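Local coordinates for putative N-acetylmuramoyl-L-alanine amidase,autolysin cwp6 (Peptoclostridium difficile, PDB 5J72), which probably hydrolyses the amide bond between N-acetylmuramic acid and L-alanine in peptidoglycan, a zinc-dependent autolysin held in the cell wall by CWB2 domains, at residues K250-D253 with K254-V258; S294-Q297 with G298-N301. All coordinates share one frame; numbering follows the deposited sequence.

Contact 1 (K250-D253 with K254-V258)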
ATOM      1  N   LYS A 250      17.104 -18.904  -1.376  1.00 22.26           N
ATOM      2  CA  LYS A 250      17.483 -20.297  -1.698  1.00 21.11           C
ATOM      3  C   LYS A 250      16.406 -21.277  -1.223  1.00 20.89           C
ATOM      4  O   LYS A 250      16.179 -22.328  -1.847  1.00 24.04           O
ATOM      5  CB  LYS A 250      18.819 -20.649  -0.979  1.00 23.78           C
ATOM      6  CG  LYS A 250      19.999 -19.861  -1.597  1.00 26.31           C
ATOM      7  CD  LYS A 250      21.300 -20.137  -0.738  1.00 28.80           C
ATOM      8  CE  LYS A 250      22.498 -19.406  -1.298  1.00 37.19           C
ATOM      9  NZ  LYS A 250      23.765 -19.898  -0.686  1.00 46.88           N
ATOM     10  N   GLU A 251      15.740 -20.928  -0.108  1.00 21.60           N
ATOM     11  CA  GLU A 251      14.671 -21.812   0.374  1.00 22.45           C
ATOM     12  C   GLU A 251      13.498 -21.796  -0.632  1.00 22.55           C
ATOM     13  O   GLU A 251      12.958 -22.839  -0.986  1.00 21.71           O
ATOM     14  CB  GLU A 251      14.236 -21.377   1.773  1.00 23.55           C
ATOM     15  CG  GLU A 251      13.009 -22.182   2.239  1.00 32.47           C
ATOM     16  CD  GLU A 251      13.329 -23.597   2.823  1.00 44.39           C
ATOM     17  OE1 GLU A 251      14.520 -23.979   2.885  1.00 35.24           O
ATOM     18  OE2 GLU A 251      12.351 -24.305   3.234  1.00 45.65           O
ATOM     19  N   ILE A 252      13.124 -20.584  -1.143  1.00 21.19           N
ATOM     20  CA  ILE A 252      12.046 -20.556  -2.121  1.00 18.91           C
ATOM     21  C   ILE A 252      12.435 -21.402  -3.362  1.00 19.45           C
ATOM     22  O   ILE A 252      11.603 -22.119  -3.925  1.00 20.71           O
ATOM     23  CB  ILE A 252      11.758 -19.056  -2.525  1.00 17.66           C
ATOM     24  CG1 ILE A 252      11.153 -18.291  -1.306  1.00 20.02           C
ATOM     25  CG2 ILE A 252      10.787 -19.014  -3.733  1.00 19.86           C
ATOM     26  CD1 ILE A 252      11.154 -16.710  -1.465  1.00 21.03           C
ATOM     27  N   ASP A 253      13.702 -21.311  -3.767  1.00 20.71           N
ATOM     28  CA  ASP A 253      14.175 -22.044  -4.950  1.00 24.40           C
ATOM     29  C   ASP A 253      14.048 -23.602  -4.795  1.00 26.51           C
ATOM     30  O   ASP A 253      14.076 -24.314  -5.802  1.00 28.46           O
ATOM     31  CB  ASP A 253      15.639 -21.659  -5.209  1.00 24.05           C
ATOM     32  CG  ASP A 253      16.137 -22.175  -6.505  1.00 33.29           C
ATOM     33  OD1 ASP A 253      15.576 -21.793  -7.546  1.00 32.66           O
ATOM     34  OD2 ASP A 253      17.054 -22.975  -6.485  1.00 36.36           O
ATOM     35  N   LYS A 254      13.891 -24.100  -3.568  1.00 26.00           N
ATOM     36  CA  LYS A 254      13.671 -25.550  -3.370  1.00 22.57           C
ATOM     37  C   LYS A 254      12.259 -25.903  -3.752  1.00 27.83           C
ATOM     38  O   LYS A 254      11.968 -27.085  -3.999  1.00 30.31           O
ATOM     39  CB  LYS A 254      13.844 -25.914  -1.902  1.00 24.86           C
ATOM     40  CG  LYS A 254      15.279 -25.887  -1.386  1.00 25.33           C
ATOM     41  CD  LYS A 254      15.159 -26.040   0.120  1.00 32.62           C
ATOM     42  CE  LYS A 254      16.412 -26.546   0.830  1.00 50.47           C
ATOM     43  NZ  LYS A 254      16.037 -27.317   2.112  1.00 53.33           N
ATOM     44  N   TYR A 255      11.336 -24.900  -3.799  1.00 23.53           N
ATOM     45  CA  TYR A 255       9.926 -25.160  -4.175  1.00 23.82           C
ATOM     46  C   TYR A 255       9.644 -24.903  -5.633  1.00 25.85           C
ATOM     47  O   TYR A 255       8.912 -25.665  -6.263  1.00 25.79           O
ATOM     48  CB  TYR A 255       9.003 -24.237  -3.357  1.00 27.68           C
ATOM     49  CG  TYR A 255       8.889 -24.720  -1.935  1.00 34.75           C
ATOM     50  CD1 TYR A 255       9.951 -24.580  -1.037  1.00 31.30           C
ATOM     51  CD2 TYR A 255       7.747 -25.390  -1.503  1.00 39.97           C
ATOM     52  CE1 TYR A 255       9.884 -25.131   0.255  1.00 31.94           C
ATOM     53  CE2 TYR A 255       7.669 -25.928  -0.220  1.00 42.25           C
ATOM     54  CZ  TYR A 255       8.737 -25.810   0.648  1.00 37.89           C
ATOM     55  OH  TYR A 255       8.580 -26.387   1.886  1.00 47.69           O
ATOM     56  N   HIS A 256      10.185 -23.791  -6.184  1.00 26.58           N
ATOM     57  CA  HIS A 256       9.983 -23.498  -7.607  1.00 26.58           C
ATOM     58  C   HIS A 256      11.118 -22.566  -8.005  1.00 26.84           C
ATOM     59  O   HIS A 256      11.768 -21.981  -7.139  1.00 27.21           O
ATOM     60  CB  HIS A 256       8.611 -22.861  -7.896  1.00 24.53           C
ATOM     61  CG  HIS A 256       8.333 -21.677  -7.032  1.00 28.55           C
ATOM     62  ND1 HIS A 256       7.522 -21.761  -5.917  1.00 29.17           N
ATOM     63  CD2 HIS A 256       8.761 -20.392  -7.105  1.00 27.36           C
ATOM     64  CE1 HIS A 256       7.491 -20.571  -5.340  1.00 30.53           C
ATOM     65  NE2 HIS A 256       8.228 -19.723  -6.031  1.00 25.83           N
ATOM     66  N   ASP A 257      11.349 -22.413  -9.302  1.00 26.11           N
ATOM     67  CA  ASP A 257      12.492 -21.603  -9.684  1.00 27.89           C
ATOM     68  C   ASP A 257      12.420 -20.142  -9.313  1.00 25.83           C
ATOM     69  O   ASP A 257      11.390 -19.495  -9.522  1.00 27.95           O
ATOM     70  CB  ASP A 257      12.671 -21.662 -11.232  1.00 33.40           C
ATOM     71  CG  ASP A 257      13.124 -23.033 -11.763  1.00 43.94           C
ATOM     72  OD1 ASP A 257      12.990 -23.265 -12.968  1.00 48.38           O
ATOM     73  OD2 ASP A 257      13.594 -23.867 -10.954  1.00 44.60           O
ATOM     74  N   VAL A 258      13.505 -19.635  -8.800  1.00 26.50           N
ATOM     75  CA  VAL A 258      13.587 -18.214  -8.571  1.00 27.08           C
ATOM     76  C   VAL A 258      14.070 -17.578  -9.897  1.00 31.15           C
ATOM     77  O   VAL A 258      15.181 -17.865 -10.333  1.00 32.37           O
ATOM     78  CB  VAL A 258      14.529 -17.896  -7.415  1.00 27.66           C
ATOM     79  CG1 VAL A 258      14.911 -16.406  -7.424  1.00 29.99           C
ATOM     80  CG2 VAL A 258      13.836 -18.254  -6.093  1.00 27.87           C
TER
HETATM   81  O   HOH W   1      15.496 -25.966   4.840  1.00 51.04           O
HETATM   82  O   HOH W   2      13.008 -25.095  -8.198  1.00 38.81           O
HETATM   83  O   HOH W   3      16.059 -23.537  -9.704  1.00 61.32           O
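The Tyr255 ring turns an edge to the helix it follows: the carbonyl oxygen of Glu251 lies in the ring plane, 3.5 Å from CD1, and the Glu251 carboxylate approaches CE1 with its plane 52° from that of the ring. The second ring, His256, lies alongside Ile252, whose CG2 comes obliquely to within 3.5 Å of NE2; that nitrogen is hydrogen-bonded to the carbonyl oxygen of Gln284. Both rings sit just beyond helix 241-253 of a CWB2 domain, on the way to strand 260-265. The Ile252 carbonyl oxygen takes two backbone bonds there, from His256 N nearly straight in the carbonyl plane and from Tyr255 N above that plane, while Lys254 N bonds mainly to Glu251 O. At the outer side, the Lys254 chain runs extended beyond CG and crosses Glu251 at a slant, its CD 3.5 Å from OE1. The salt bridge from NZ to Glu251 OE1 is long, 3.7 Å, and a water that gives to OE1 and accepts from NZ spans it; Glu251 OE2 bonds instead to Tyr180 OH. On the inner side Ile252 CG2 meets Val258 CG2 at 3.9 Å, the two side chains crossing at about a right angle; Pro286 touches both, and Trp302 lies against Val258. With CG anti to the backbone N (chi1 -171°), the Asp253 carboxylate points toward the chain leaving for strand 260-265. A water donating to Asp253 O and Asp257 OD2 links this backbone oxygen to the loop. Asp253 OD1 and Asp257 OD2, like charges 4.5 Å apart, have a second water between them. Asp253 OD1 receives Val258 N at 3.2 Å on its anti lone pair, with an N-H...O angle of 162°.

Contact 2 (S294-Q297 with G298-N301)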
ATOM      1  N   SER A 294      25.701  -2.254  -4.594  1.00 30.55           N
ATOM      2  CA  SER A 294      25.852  -3.618  -5.099  1.00 30.38           C
ATOM      3  C   SER A 294      25.134  -4.603  -4.138  1.00 29.24           C
ATOM      4  O   SER A 294      24.865  -4.249  -2.973  1.00 27.73           O
ATOM      5  CB  SER A 294      27.338  -4.008  -5.126  1.00 31.14           C
ATOM      6  OG  SER A 294      27.802  -4.006  -3.773  1.00 29.50           O
ATOM      7  N   VAL A 295      24.844  -5.792  -4.620  1.00 28.48           N
ATOM      8  CA  VAL A 295      24.387  -6.807  -3.661  1.00 34.69           C
ATOM      9  C   VAL A 295      25.725  -7.450  -3.152  1.00 37.97           C
ATOM     10  O   VAL A 295      26.724  -7.379  -3.883  1.00 35.02           O
ATOM     11  CB  VAL A 295      23.501  -7.875  -4.336  1.00 34.68           C
ATOM     12  CG1 VAL A 295      22.271  -7.190  -4.981  1.00 32.40           C
ATOM     13  CG2 VAL A 295      24.291  -8.665  -5.405  1.00 33.40           C
ATOM     14  N   PRO A 296      25.796  -8.066  -1.962  1.00 37.30           N
ATOM     15  CA  PRO A 296      27.048  -8.698  -1.468  1.00 37.98           C
ATOM     16  C   PRO A 296      27.480  -9.786  -2.424  1.00 37.20           C
ATOM     17  O   PRO A 296      26.667 -10.331  -3.185  1.00 33.91           O
ATOM     18  CB  PRO A 296      26.633  -9.251  -0.089  1.00 41.21           C
ATOM     19  CG  PRO A 296      25.459  -8.334   0.320  1.00 42.60           C
ATOM     20  CD  PRO A 296      24.714  -8.165  -0.971  1.00 40.69           C
ATOM     21  N   GLN A 297      28.770 -10.173  -2.370  1.00 36.12           N
ATOM     22  CA  GLN A 297      29.283 -11.154  -3.312  1.00 36.27           C
ATOM     23  C   GLN A 297      28.570 -12.480  -3.283  1.00 32.89           C
ATOM     24  O   GLN A 297      28.355 -13.086  -4.330  1.00 29.96           O
ATOM     25  CB  GLN A 297      30.813 -11.398  -3.023  1.00 41.09           C
ATOM     26  CG  GLN A 297      31.537 -12.268  -4.099  1.00 52.29           C
ATOM     27  CD  GLN A 297      31.524 -11.646  -5.502  1.00 59.68           C
ATOM     28  OE1 GLN A 297      31.758 -10.445  -5.690  1.00 59.45           O
ATOM     29  NE2 GLN A 297      31.222 -12.454  -6.528  1.00 63.05           N
ATOM     30  N   GLY A 298      28.243 -12.980  -2.071  1.00 31.73           N
ATOM     31  CA  GLY A 298      27.572 -14.269  -1.992  1.00 32.45           C
ATOM     32  C   GLY A 298      26.246 -14.224  -2.736  1.00 28.78           C
ATOM     33  O   GLY A 298      25.911 -15.154  -3.478  1.00 29.91           O
ATOM     34  N   THR A 299      25.493 -13.151  -2.537  1.00 29.46           N
ATOM     35  CA  THR A 299      24.197 -12.993  -3.256  1.00 29.74           C
ATOM     36  C   THR A 299      24.437 -12.936  -4.746  1.00 27.84           C
ATOM     37  O   THR A 299      23.807 -13.660  -5.538  1.00 28.15           O
ATOM     38  CB  THR A 299      23.554 -11.734  -2.752  1.00 29.75           C
ATOM     39  OG1 THR A 299      23.414 -11.893  -1.332  1.00 29.68           O
ATOM     40  CG2 THR A 299      22.177 -11.483  -3.368  1.00 26.98           C
ATOM     41  N   TYR A 300      25.404 -12.083  -5.146  1.00 30.34           N
ATOM     42  CA  TYR A 300      25.735 -11.960  -6.570  1.00 27.63           C
ATOM     43  C   TYR A 300      26.092 -13.304  -7.177  1.00 28.70           C
ATOM     44  O   TYR A 300      25.618 -13.642  -8.266  1.00 30.15           O
ATOM     45  CB  TYR A 300      26.885 -10.919  -6.745  1.00 29.97           C
ATOM     46  CG  TYR A 300      27.251 -10.744  -8.206  1.00 33.72           C
ATOM     47  CD1 TYR A 300      26.497  -9.923  -9.036  1.00 34.78           C
ATOM     48  CD2 TYR A 300      28.334 -11.425  -8.762  1.00 37.73           C
ATOM     49  CE1 TYR A 300      26.814  -9.774 -10.395  1.00 31.57           C
ATOM     50  CE2 TYR A 300      28.658 -11.294 -10.117  1.00 34.31           C
ATOM     51  CZ  TYR A 300      27.901 -10.463 -10.928  1.00 35.77           C
ATOM     52  OH  TYR A 300      28.251 -10.316 -12.259  1.00 33.05           O
ATOM     53  N   ASN A 301      26.922 -14.141  -6.484  1.00 30.48           N
ATOM     54  CA  ASN A 301      27.299 -15.423  -7.111  1.00 30.55           C
ATOM     55  C   ASN A 301      26.119 -16.334  -7.290  1.00 30.57           C
ATOM     56  O   ASN A 301      26.011 -17.008  -8.308  1.00 29.89           O
ATOM     57  CB  ASN A 301      28.427 -16.166  -6.269  1.00 33.18           C
ATOM     58  CG  ASN A 301      29.734 -15.371  -6.247  1.00 39.49           C
ATOM     59  OD1 ASN A 301      30.041 -14.705  -7.244  1.00 46.04           O
ATOM     60  ND2 ASN A 301      30.503 -15.292  -5.148  1.00 42.23           N
TER
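Gln297 and Asn301, one helical turn apart, meet through their side-chain amides, whose planes are inclined by 45°. Gln297 NE2 donates to Asn301 OD1 over 2.6 Å, a short but bent bond at 134°: the acceptor lies near the plane of the glutamine amide, while the donor is tilted from the asparagine carbonyl plane. The same NE2 comes within 3.2 Å of Asn301 ND2, a second donor, so the amides are crowded and the bond looks strained. The bend at chi2 (61°) turns the Gln297 amide toward Asn301. Val295, the buried partner, crosses Tyr300 at about a right angle, CG2 of the valine 3.7 Å from Tyr300 CB and at the edge of the ring, which runs outward and touches Gln327 and Ile331. Pro296, at the N-cap position, lies side by side with Thr299, both pointing the same way, and its carbonyl oxygen accepts Tyr300 N at 2.9 Å in the first turn of helix 297-306. Val295 packs on Ile324 and Ile328 of helix 322-329 and on Ala290 of strand 287-290, while Thr299 rests against Ile288 of that strand and Leu246 of helix 241-253.

Both contacts lie in one CWB2 domain, at opposite kinds of helix terminus: contact 1 closes helix 241-253 and contact 2 opens helix 297-306. Their centres are 18 Å apart and their nearest atoms about 6 Å, so they do not touch, but the two helices themselves meet. Leu246 and His242, earlier on the first helix, pack against Thr299 and Pro296, and Trp302, just beyond contact 2, touches Lys250, Asp253 and Val258 of contact 1. Both lie away from the metal sites. The Tyr300 side chain is about 10 Å from a bound calcium ion and that of Tyr255 about 14 Å from one, while the zinc site belongs to the separate amidase domain.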